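Local coordinates for protein glycosyl hydrolase (Rhizobium leguminosarum bv. trifolii, PDB 5NDX) that probably hydrolyses O-glycosidic bonds, as the bacterial orthologue of human alpha-L-iduronidase in glycoside hydrolase family 39, at residues Leu56-Leu65 with Leu77-Met85; Met133-Phe141 with Leu170-Pro178. The protein carries 2 engineered substitutions. All coordinates share one frame; numbering follows the deposited sequence.

Contact 1 of 2, residues Leu56-Leu65 with Leu77-Met85; sequences LRVHYLYNLL and LLDRALDVM. Unlike the reference sequence in segment 56-65: Leu65 (reference Val). With 8U8 ((2~{R},3~{S},4~{S},5~{R},6~{S})-6-(4-methyl-2-oxidanylidene-chromen-7-yl)oxy-3,4,5-tris(oxidanyl)oxane-2-carboxylic acid), chain M.
Leu78 turns its CG anti to the backbone N (chi1 -171°), and this carries CD1 toward Leu61. The chain of Met85 is extended beyond CG and reaches across to strand 56-58. Leu78 is gripped from two sides. Its CD1 meets Leu61 CD2 at 3.8 Å, the two side chains crossing at about a right angle. Its CB touches CD2 of Leu65, a residue that differs from the reference sequence. Leu64 CD1 presses on Ala81 CB at 3.5 Å, consistent with the small side chain allowing the close approach. At the other end, Met85 CE touches Val58 CG2 and Met85 CG touches Leu56 CD1, each at 3.9 Å. No direct hydrogen bond crosses the contact. A water links the segments instead: it donates to Leu64 O and accepts from Leu77 N at 2.9 Å. His59 faces the other way. Its NE2 donates in the ring plane to O3 of the bound iduronide (3.1 Å, 167°), while ND1 pairs with Glu95. Asp79 and Asp83 pair on another side of the helix, with Arg126 and Arg130. Between these two segments the direct contacts are thus apolar, and the water adds the one polar link.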
loop_
_atom_site.group_PDB
_atom_site.type_symbol
_atom_site.label_atom_id
_atom_site.label_comp_id
_atom_site.label_asym_id
_atom_site.label_seq_id
_atom_site.Cartn_x
_atom_site.Cartn_y
_atom_site.Cartn_z
ATOM N N LEU A 56 -6.221 4.091 3.714
ATOM C CA LEU A 56 -6.759 2.800 4.093
ATOM C C LEU A 56 -8.235 2.769 3.772
ATOM O O LEU A 56 -8.969 3.678 4.185
ATOM C CB LEU A 56 -6.632 2.585 5.586
ATOM C CG LEU A 56 -5.311 2.328 6.209
ATOM C CD1 LEU A 56 -5.520 1.990 7.676
ATOM C CD2 LEU A 56 -4.599 1.172 5.503
ATOM N N ARG A 57 -8.659 1.737 3.080
ATOM C CA ARG A 57 -10.034 1.553 2.662
ATOM C C ARG A 57 -10.565 0.389 3.498
ATOM O O ARG A 57 -10.315 -0.785 3.198
ATOM C CB ARG A 57 -10.128 1.263 1.182
ATOM C CG ARG A 57 -11.546 1.031 0.669
ATOM C CD ARG A 57 -11.641 1.122 -0.860
ATOM N NE ARG A 57 -12.345 -0.036 -1.352
ATOM C CZ ARG A 57 -13.627 -0.121 -1.638
ATOM N NH1 ARG A 57 -14.424 0.906 -1.533
ATOM N NH2 ARG A 57 -14.117 -1.261 -2.027
ATOM N N VAL A 58 -11.202 0.721 4.605
ATOM C CA VAL A 58 -11.623 -0.298 5.572
ATOM C C VAL A 58 -13.162 -0.456 5.537
ATOM O O VAL A 58 -13.892 0.545 5.747
ATOM C CB VAL A 58 -11.175 0.078 6.992
ATOM C CG1 VAL A 58 -11.667 -0.951 7.985
ATOM C CG2 VAL A 58 -9.645 0.245 7.089
ATOM N N HIS A 59 -13.628 -1.694 5.325
ATOM C CA HIS A 59 -15.061 -1.988 5.202
ATOM C C HIS A 59 -15.801 -1.920 6.536
ATOM O O HIS A 59 -15.272 -2.349 7.568
ATOM C CB HIS A 59 -15.319 -3.420 4.690
ATOM C CG HIS A 59 -15.084 -3.641 3.235
ATOM N ND1 HIS A 59 -14.956 -2.617 2.320
ATOM C CD2 HIS A 59 -15.049 -4.796 2.515
ATOM C CE1 HIS A 59 -14.810 -3.123 1.107
ATOM N NE2 HIS A 59 -14.849 -4.445 1.200
ATOM N N TYR A 60 -17.033 -1.446 6.487
ATOM C CA TYR A 60 -17.975 -1.484 7.633
ATOM C C TYR A 60 -17.539 -0.618 8.811
ATOM O O TYR A 60 -17.733 -0.991 9.965
ATOM C CB TYR A 60 -18.179 -2.931 8.105
ATOM C CG TYR A 60 -18.702 -3.866 7.043
ATOM C CD1 TYR A 60 -20.006 -3.712 6.566
ATOM C CD2 TYR A 60 -17.945 -4.927 6.559
ATOM C CE1 TYR A 60 -20.548 -4.574 5.625
ATOM C CE2 TYR A 60 -18.471 -5.805 5.603
ATOM C CZ TYR A 60 -19.780 -5.607 5.143
ATOM O OH TYR A 60 -20.357 -6.406 4.199
ATOM N N LEU A 61 -16.979 0.564 8.535
ATOM C CA LEU A 61 -16.679 1.491 9.618
ATOM C C LEU A 61 -17.933 1.782 10.483
ATOM O O LEU A 61 -17.819 1.854 11.695
ATOM C CB LEU A 61 -16.054 2.791 9.089
ATOM C CG LEU A 61 -14.572 2.619 8.700
ATOM C CD1 LEU A 61 -14.148 3.780 7.830
ATOM C CD2 LEU A 61 -13.704 2.475 9.935
ATOM N N TYR A 62 -19.110 1.900 9.875
ATOM C CA TYR A 62 -20.324 2.207 10.677
ATOM C C TYR A 62 -20.852 1.043 11.553
ATOM O O TYR A 62 -21.620 1.300 12.482
ATOM C CB TYR A 62 -21.434 2.760 9.788
ATOM C CG TYR A 62 -21.259 4.210 9.328
ATOM C CD1 TYR A 62 -20.703 5.181 10.164
ATOM C CD2 TYR A 62 -21.670 4.608 8.050
ATOM C CE1 TYR A 62 -20.597 6.519 9.777
ATOM C CE2 TYR A 62 -21.552 5.936 7.636
ATOM C CZ TYR A 62 -21.021 6.893 8.515
ATOM O OH TYR A 62 -20.939 8.223 8.175
ATOM N N ASN A 63 -20.404 -0.200 11.329
ATOM C CA ASN A 63 -20.670 -1.286 12.303
ATOM C C ASN A 63 -19.970 -1.053 13.616
ATOM O O ASN A 63 -20.310 -1.688 14.572
ATOM C CB ASN A 63 -20.281 -2.674 11.773
ATOM C CG ASN A 63 -21.210 -3.155 10.669
ATOM O OD1 ASN A 63 -22.253 -2.566 10.399
ATOM N ND2 ASN A 63 -20.824 -4.219 10.023
ATOM N N LEU A 64 -18.985 -0.161 13.657
ATOM C CA LEU A 64 -18.374 0.237 14.907
ATOM C C LEU A 64 -19.293 1.131 15.766
ATOM O O LEU A 64 -19.049 1.273 16.953
ATOM C CB LEU A 64 -17.045 0.976 14.661
ATOM C CG LEU A 64 -15.947 0.120 14.003
ATOM C CD1 LEU A 64 -14.659 0.898 13.811
ATOM C CD2 LEU A 64 -15.706 -1.196 14.766
ATOM N N LEU A 65 -20.302 1.748 15.165
ATOM C CA LEU A 65 -21.236 2.586 15.910
ATOM C C LEU A 65 -22.347 1.732 16.498
ATOM O O LEU A 65 -22.642 0.663 16.006
ATOM C CB LEU A 65 -21.851 3.637 14.991
ATOM C CG LEU A 65 -20.940 4.720 14.404
ATOM C CD1 LEU A 65 -21.800 5.743 13.711
ATOM C CD2 LEU A 65 -20.074 5.366 15.458
ATOM N N LEU A 77 -15.941 3.424 19.601
ATOM C CA LEU A 77 -15.160 2.477 18.803
ATOM C C LEU A 77 -14.665 3.083 17.491
ATOM O O LEU A 77 -13.506 2.856 17.107
ATOM C CB LEU A 77 -15.908 1.155 18.542
ATOM C CG LEU A 77 -16.299 0.382 19.820
ATOM C CD1 LEU A 77 -16.980 -0.962 19.462
ATOM C CD2 LEU A 77 -15.095 0.148 20.747
ATOM N N LEU A 78 -15.521 3.872 16.836
ATOM C CA LEU A 78 -15.136 4.563 15.621
ATOM C C LEU A 78 -14.031 5.575 15.888
ATOM O O LEU A 78 -13.092 5.681 15.097
ATOM C CB LEU A 78 -16.347 5.180 14.878
ATOM C CG LEU A 78 -16.077 5.750 13.478
ATOM C CD1 LEU A 78 -15.450 4.728 12.508
ATOM C CD2 LEU A 78 -17.332 6.320 12.852
ATOM N N ASP A 79 -14.112 6.282 17.010
ATOM C CA ASP A 79 -13.057 7.185 17.443
ATOM C C ASP A 79 -11.695 6.485 17.573
ATOM O O ASP A 79 -10.700 7.023 17.143
ATOM C CB ASP A 79 -13.354 7.809 18.812
ATOM C CG ASP A 79 -14.539 8.780 18.811
ATOM O OD1 ASP A 79 -15.026 9.222 17.740
ATOM O OD2 ASP A 79 -14.969 9.088 19.957
ATOM N N ARG A 80 -11.674 5.327 18.219
ATOM C CA ARG A 80 -10.451 4.575 18.374
ATOM C C ARG A 80 -9.900 4.119 17.025
ATOM O O ARG A 80 -8.719 4.182 16.813
ATOM C CB ARG A 80 -10.661 3.363 19.293
ATOM C CG ARG A 80 -10.801 3.812 20.758
ATOM C CD ARG A 80 -11.298 2.709 21.694
ATOM N NE ARG A 80 -10.512 1.464 21.566
ATOM C CZ ARG A 80 -10.900 0.243 21.979
ATOM N NH1 ARG A 80 -12.084 0.036 22.569
ATOM N NH2 ARG A 80 -10.093 -0.796 21.801
ATOM N N ALA A 81 -10.779 3.713 16.128
ATOM C CA ALA A 81 -10.397 3.189 14.835
ATOM C C ALA A 81 -9.801 4.288 13.938
ATOM O O ALA A 81 -8.749 4.089 13.329
ATOM C CB ALA A 81 -11.593 2.554 14.152
ATOM N N LEU A 82 -10.468 5.434 13.870
ATOM C CA LEU A 82 -9.933 6.576 13.133
ATOM C C LEU A 82 -8.703 7.145 13.792
ATOM O O LEU A 82 -7.761 7.526 13.077
ATOM C CB LEU A 82 -10.975 7.649 12.896
ATOM C CG LEU A 82 -12.183 7.147 12.088
ATOM C CD1 LEU A 82 -13.241 8.222 11.964
ATOM C CD2 LEU A 82 -11.752 6.660 10.710
ATOM N N ASP A 83 -8.668 7.199 15.127
ATOM C CA ASP A 83 -7.498 7.753 15.799
ATOM C C ASP A 83 -6.231 6.950 15.470
ATOM O O ASP A 83 -5.178 7.538 15.290
ATOM C CB ASP A 83 -7.649 7.761 17.316
ATOM C CG ASP A 83 -8.549 8.859 17.837
ATOM O OD1 ASP A 83 -8.991 9.778 17.116
ATOM O OD2 ASP A 83 -8.852 8.743 19.018
ATOM N N VAL A 84 -6.310 5.620 15.420
ATOM C CA VAL A 84 -5.112 4.847 15.059
ATOM C C VAL A 84 -4.619 5.117 13.659
ATOM O O VAL A 84 -3.422 5.062 13.448
ATOM C CB VAL A 84 -5.153 3.260 15.115
ATOM C CG1 VAL A 84 -4.691 2.799 16.423
ATOM C CG2 VAL A 84 -6.404 2.609 14.628
ATOM N N MET A 85 -5.526 5.320 12.712
ATOM C CA MET A 85 -5.104 5.709 11.372
ATOM C C MET A 85 -4.363 7.046 11.386
ATOM O O MET A 85 -3.224 7.109 10.945
ATOM C CB MET A 85 -6.273 5.821 10.423
ATOM C CG MET A 85 -7.057 4.541 10.212
ATOM S SD MET A 85 -8.104 4.881 8.785
ATOM C CE MET A 85 -9.231 3.574 9.082
HETATM C C15 8U8 M . -19.572 -12.296 -3.942
HETATM C C13 8U8 M . -18.896 -11.573 -4.952
HETATM C C14 8U8 M . -19.412 -11.599 -6.250
HETATM C C16 8U8 M . -18.796 -10.867 -7.269
HETATM O O9 8U8 M . -19.288 -10.964 -8.392
HETATM O O8 8U8 M . -17.660 -10.119 -7.028
HETATM C C11 8U8 M . -17.193 -9.978 -5.744
HETATM C C10 8U8 M . -16.126 -9.106 -5.507
HETATM C C12 8U8 M . -17.799 -10.717 -4.691
HETATM C C7 8U8 M . -17.306 -10.515 -3.387
HETATM C C8 8U8 M . -16.242 -9.637 -3.154
HETATM C C9 8U8 M . -15.634 -8.934 -4.208
HETATM O O2 8U8 M . -14.606 -8.031 -4.021
HETATM C C5 8U8 M . -13.652 -8.075 -2.890
HETATM O O1 8U8 M . -13.159 -9.417 -2.754
HETATM C C1 8U8 M . -12.528 -9.763 -1.582
HETATM C C6 8U8 M . -11.471 -10.592 -2.046
HETATM O O7 8U8 M . -11.057 -11.430 -1.254
HETATM O O6 8U8 M . -11.064 -10.368 -3.172
HETATM C C2 8U8 M . -11.833 -8.616 -0.787
HETATM O O5 8U8 M . -10.590 -8.283 -1.441
HETATM C C3 8U8 M . -12.761 -7.341 -0.573
HETATM O O4 8U8 M . -13.074 -7.209 0.770
HETATM C C4 8U8 M . -14.061 -7.420 -1.436
HETATM O O3 8U8 M . -14.688 -6.073 -1.452
HETATM O O HOH W 1 -18.521 3.260 18.330
#

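Contact 2 of 2, residues Met133-Phe141 with Leu170-Pro178; sequences MDELRTWYF and LDAIDPSLP. With 8U8 ((2~{R},3~{S},4~{S},5~{R},6~{S})-6-(4-methyl-2-oxidanylidene-chromen-7-yl)oxy-3,4,5-tris(oxidanyl)oxane-2-carboxylic acid), chain N.
The backbones of 133-141 and 170-178 join where Phe141 N donates to Pro178 O at 3.0 Å (151°), with the donor tilted out of the carbonyl plane. This bond brings strand 140-142 alongside the start of its parallel neighbour, strand 179-184. The Phe141 ring then faces the end of helix 155-171. Leu170 CD2 sits over its centre, 4.1 Å from the centroid, in a CH-pi contact. Leu177 CB comes obliquely to CE2 of the same ring. Leu177 CD2 packs against Leu136 O at 3.6 Å. Farther out, Arg137 and Asp174 form a salt bridge, NH1 to OD2, 2.7 Å. OD2 lies over a face of the guanidinium, well out of its plane, where no N-H points at it, so the pair is held by charge; the guanidinium and carboxylate planes are 66° apart. Asp174 has CG anti to the backbone N (chi1 -170°), which places OD1 to accept from Ser176 N in an Asx turn. Ser176 OG donates to the same oxygen at 2.6 Å, from the same face. A water donates to both Arg137 O and Ser176 O. Tyr140 lies beside Pro178, CD2 to CB at 3.7 Å. The coumarin of a second bound iduronide lies nearly parallel over one face of the Tyr140 ring, its C12 3.5 Å above the plane. Replacing Tyr140 with alanine would probably strip the coumarin of this flat support and leave Pro178 without its aromatic neighbour. The chemistry is graded: an apolar centre closes this beta-alpha-beta unit, and an ion pair with an internally braced carboxylate ties the turn before strand 140-142 to the loop after helix 155-171.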
loop_
_atom_site.group_PDB
_atom_site.type_symbol
_atom_site.label_atom_id
_atom_site.label_comp_id
_atom_site.label_asym_id
_atom_site.label_seq_id
_atom_site.Cartn_x
_atom_site.Cartn_y
_atom_site.Cartn_z
ATOM N N MET A 133 -10.802 20.518 10.175
ATOM C CA MET A 133 -11.408 20.408 8.860
ATOM C C MET A 133 -10.351 20.269 7.744
ATOM O O MET A 133 -10.636 19.650 6.730
ATOM C CB MET A 133 -12.420 21.552 8.592
ATOM C CG MET A 133 -13.820 21.389 9.289
ATOM S SD MET A 133 -15.045 20.095 8.802
ATOM C CE MET A 133 -15.198 20.057 6.998
ATOM N N ASP A 134 -9.159 20.809 7.918
ATOM C CA ASP A 134 -8.079 20.549 6.983
ATOM C C ASP A 134 -7.842 19.011 6.848
ATOM O O ASP A 134 -7.798 18.528 5.719
ATOM C CB ASP A 134 -6.798 21.283 7.390
ATOM C CG ASP A 134 -6.866 22.797 7.104
ATOM O OD1 ASP A 134 -7.850 23.267 6.450
ATOM O OD2 ASP A 134 -5.921 23.519 7.525
ATOM N N GLU A 135 -7.804 18.277 7.979
ATOM C CA GLU A 135 -7.633 16.811 7.959
ATOM C C GLU A 135 -8.759 16.168 7.199
ATOM O O GLU A 135 -8.487 15.393 6.282
ATOM C CB GLU A 135 -7.472 16.191 9.358
ATOM C CG GLU A 135 -7.420 14.651 9.407
ATOM C CD GLU A 135 -6.218 14.037 8.698
ATOM O OE1 GLU A 135 -5.176 14.672 8.649
ATOM O OE2 GLU A 135 -6.311 12.916 8.159
ATOM N N LEU A 136 -10.003 16.520 7.531
ATOM C CA LEU A 136 -11.167 15.940 6.845
ATOM C C LEU A 136 -11.164 16.084 5.328
ATOM O O LEU A 136 -11.552 15.170 4.576
ATOM C CB LEU A 136 -12.477 16.531 7.386
ATOM C CG LEU A 136 -13.403 15.623 8.172
ATOM C CD1 LEU A 136 -14.168 14.750 7.260
ATOM C CD2 LEU A 136 -12.655 14.758 9.165
ATOM N N ARG A 137 -10.765 17.258 4.895
ATOM C CA ARG A 137 -10.743 17.571 3.505
ATOM C C ARG A 137 -9.673 16.795 2.740
ATOM O O ARG A 137 -9.701 16.865 1.550
ATOM C CB ARG A 137 -10.509 19.087 3.277
ATOM C CG ARG A 137 -11.749 19.917 3.555
ATOM C CD ARG A 137 -11.465 21.407 3.410
ATOM N NE ARG A 137 -11.956 22.180 4.548
ATOM C CZ ARG A 137 -12.959 23.065 4.543
ATOM N NH1 ARG A 137 -13.677 23.319 3.452
ATOM N NH2 ARG A 137 -13.282 23.702 5.670
ATOM N N THR A 138 -8.714 16.156 3.412
ATOM C CA THR A 138 -7.736 15.279 2.741
ATOM C C THR A 138 -8.285 13.847 2.548
ATOM O O THR A 138 -7.606 13.012 1.905
ATOM C CB THR A 138 -6.382 15.213 3.485
ATOM O OG1 THR A 138 -6.535 14.513 4.732
ATOM C CG2 THR A 138 -5.721 16.668 3.679
ATOM N N TRP A 139 -9.497 13.563 3.063
ATOM C CA TRP A 139 -10.073 12.232 2.967
ATOM C C TRP A 139 -10.860 12.112 1.677
ATOM O O TRP A 139 -11.068 13.119 1.010
ATOM C CB TRP A 139 -10.965 11.930 4.123
ATOM C CG TRP A 139 -10.311 11.939 5.463
ATOM C CD1 TRP A 139 -9.036 12.240 5.757
ATOM C CD2 TRP A 139 -10.970 11.694 6.706
ATOM N NE1 TRP A 139 -8.834 12.185 7.129
ATOM C CE2 TRP A 139 -10.011 11.830 7.727
ATOM C CE3 TRP A 139 -12.270 11.287 7.052
ATOM C CZ2 TRP A 139 -10.316 11.630 9.066
ATOM C CZ3 TRP A 139 -12.566 11.076 8.396
ATOM C CH2 TRP A 139 -11.606 11.255 9.377
ATOM N N TYR A 140 -11.196 10.875 1.284
ATOM C CA TYR A 140 -12.164 10.621 0.206
ATOM C C TYR A 140 -13.271 9.777 0.798
ATOM O O TYR A 140 -13.004 8.906 1.592
ATOM C CB TYR A 140 -11.533 9.948 -1.022
ATOM C CG TYR A 140 -10.518 10.833 -1.678
ATOM C CD1 TYR A 140 -9.222 10.892 -1.207
ATOM C CD2 TYR A 140 -10.870 11.667 -2.727
ATOM C CE1 TYR A 140 -8.295 11.776 -1.768
ATOM C CE2 TYR A 140 -9.935 12.534 -3.328
ATOM C CZ TYR A 140 -8.663 12.618 -2.831
ATOM O OH TYR A 140 -7.734 13.500 -3.421
ATOM N N PHE A 141 -14.513 10.075 0.419
ATOM C CA PHE A 141 -15.675 9.320 0.850
ATOM C C PHE A 141 -16.216 8.573 -0.329
ATOM O O PHE A 141 -16.211 9.092 -1.438
ATOM C CB PHE A 141 -16.756 10.245 1.406
ATOM C CG PHE A 141 -16.345 10.906 2.667
ATOM C CD1 PHE A 141 -16.559 10.266 3.886
ATOM C CD2 PHE A 141 -15.631 12.089 2.631
ATOM C CE1 PHE A 141 -16.135 10.855 5.074
ATOM C CE2 PHE A 141 -15.175 12.669 3.806
ATOM C CZ PHE A 141 -15.438 12.050 5.021
ATOM N N LEU A 170 -22.910 14.972 3.399
ATOM C CA LEU A 170 -21.627 15.690 3.343
ATOM C C LEU A 170 -21.883 17.180 3.057
ATOM O O LEU A 170 -21.199 18.033 3.622
ATOM C CB LEU A 170 -20.714 15.129 2.245
ATOM C CG LEU A 170 -20.327 13.646 2.375
ATOM C CD1 LEU A 170 -19.567 13.175 1.148
ATOM C CD2 LEU A 170 -19.505 13.407 3.622
ATOM N N ASP A 171 -22.779 17.467 2.115
ATOM C CA ASP A 171 -23.066 18.873 1.725
ATOM C C ASP A 171 -23.553 19.730 2.908
ATOM O O ASP A 171 -23.202 20.895 2.965
ATOM C CB ASP A 171 -24.060 18.966 0.547
ATOM C CG ASP A 171 -23.417 18.611 -0.799
ATOM O OD1 ASP A 171 -22.222 18.259 -0.811
ATOM O OD2 ASP A 171 -24.089 18.682 -1.857
ATOM N N ALA A 172 -24.273 19.143 3.879
ATOM C CA ALA A 172 -24.698 19.915 5.068
ATOM C C ALA A 172 -23.530 20.561 5.808
ATOM O O ALA A 172 -23.699 21.589 6.393
ATOM C CB ALA A 172 -25.506 19.061 6.036
ATOM N N ILE A 173 -22.355 19.959 5.798
ATOM C CA ILE A 173 -21.208 20.542 6.472
ATOM C C ILE A 173 -20.233 21.099 5.449
ATOM O O ILE A 173 -19.672 22.162 5.688
ATOM C CB ILE A 173 -20.439 19.501 7.305
ATOM C CG1 ILE A 173 -21.305 18.938 8.433
ATOM C CG2 ILE A 173 -19.126 20.096 7.847
ATOM C CD1 ILE A 173 -21.209 19.707 9.738
ATOM N N ASP A 174 -19.955 20.374 4.349
ATOM C CA ASP A 174 -18.879 20.811 3.441
ATOM C C ASP A 174 -18.937 20.128 2.087
ATOM O O ASP A 174 -18.511 18.966 1.969
ATOM C CB ASP A 174 -17.527 20.580 4.129
ATOM C CG ASP A 174 -16.371 21.214 3.406
ATOM O OD1 ASP A 174 -16.509 21.715 2.256
ATOM O OD2 ASP A 174 -15.282 21.165 4.013
ATOM N N PRO A 175 -19.439 20.833 1.057
ATOM C CA PRO A 175 -19.566 20.217 -0.261
ATOM C C PRO A 175 -18.263 19.916 -0.991
ATOM O O PRO A 175 -18.284 19.226 -2.022
ATOM C CB PRO A 175 -20.374 21.258 -1.073
ATOM C CG PRO A 175 -21.036 22.101 -0.049
ATOM C CD PRO A 175 -19.987 22.206 1.026
ATOM N N SER A 176 -17.150 20.434 -0.491
ATOM C CA SER A 176 -15.876 20.075 -1.050
ATOM C C SER A 176 -15.318 18.724 -0.484
ATOM O O SER A 176 -14.228 18.326 -0.851
ATOM C CB SER A 176 -14.895 21.242 -0.835
ATOM O OG SER A 176 -14.586 21.304 0.531
ATOM N N LEU A 177 -16.028 18.030 0.407
ATOM C CA LEU A 177 -15.596 16.690 0.815
ATOM C C LEU A 177 -15.863 15.746 -0.371
ATOM O O LEU A 177 -17.038 15.586 -0.790
ATOM C CB LEU A 177 -16.339 16.194 2.058
ATOM C CG LEU A 177 -16.048 17.063 3.282
ATOM C CD1 LEU A 177 -17.014 16.744 4.411
ATOM C CD2 LEU A 177 -14.598 16.995 3.748
ATOM N N PRO A 178 -14.812 15.139 -0.932
ATOM C CA PRO A 178 -15.099 14.376 -2.169
ATOM C C PRO A 178 -15.954 13.112 -1.955
ATOM O O PRO A 178 -15.836 12.448 -0.931
ATOM C CB PRO A 178 -13.703 14.016 -2.676
ATOM C CG PRO A 178 -12.782 14.973 -2.031
ATOM C CD PRO A 178 -13.359 15.210 -0.676
HETATM C C15 8U8 N . -10.651 8.205 -4.350
HETATM C C13 8U8 N . -9.910 9.198 -4.994
HETATM C C14 8U8 N . -10.528 10.049 -5.901
HETATM C C16 8U8 N . -9.811 11.086 -6.482
HETATM O O9 8U8 N . -10.356 11.793 -7.320
HETATM O O8 8U8 N . -8.483 11.232 -6.230
HETATM C C11 8U8 N . -7.878 10.447 -5.315
HETATM C C10 8U8 N . -6.562 10.743 -5.058
HETATM C C12 8U8 N . -8.563 9.416 -4.687
HETATM C C7 8U8 N . -7.864 8.664 -3.743
HETATM C C8 8U8 N . -6.528 8.954 -3.487
HETATM C C9 8U8 N . -5.863 10.000 -4.130
HETATM O O2 8U8 N . -4.550 10.254 -3.826
HETATM C C5 8U8 N . -4.002 11.567 -4.119
HETATM O O1 8U8 N . -3.566 11.396 -5.479
HETATM C C1 8U8 N . -2.822 12.470 -6.098
HETATM C C6 8U8 N . -3.693 13.768 -6.244
HETATM O O7 8U8 N . -4.934 13.659 -6.295
HETATM O O6 8U8 N . -3.086 14.850 -6.236
HETATM C C2 8U8 N . -1.592 12.694 -5.221
HETATM O O5 8U8 N . -0.721 13.741 -5.750
HETATM C C3 8U8 N . -2.026 13.024 -3.775
HETATM O O4 8U8 N . -0.863 13.133 -2.995
HETATM C C4 8U8 N . -2.866 11.878 -3.209
HETATM O O3 8U8 N . -3.377 12.190 -1.911
HETATM O O HOH W 2 -11.701 18.419 0.183
#

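In the fold
Both contacts belong to the eight-stranded TIM barrel. Contact 1 sets strand 55-58 and the turn after it against helix 76-87. Contact 2 joins the turn before strand 140-142, and the strand's start, to the end of helix 155-171 and the loop leading to strand 179-184. Strand 91-95 lies between their two strands and touches both. Contact 1 is buried and almost wholly apolar. Contact 2 is partly buried, and adds a backbone bond and a salt bridge toward the surface. Their centres are about 17 Å apart. Each borders a different copy of the iduronide: contact 1 through polar sugar binding, contact 2 through flat aromatic stacking in a pocket that also includes Phe55.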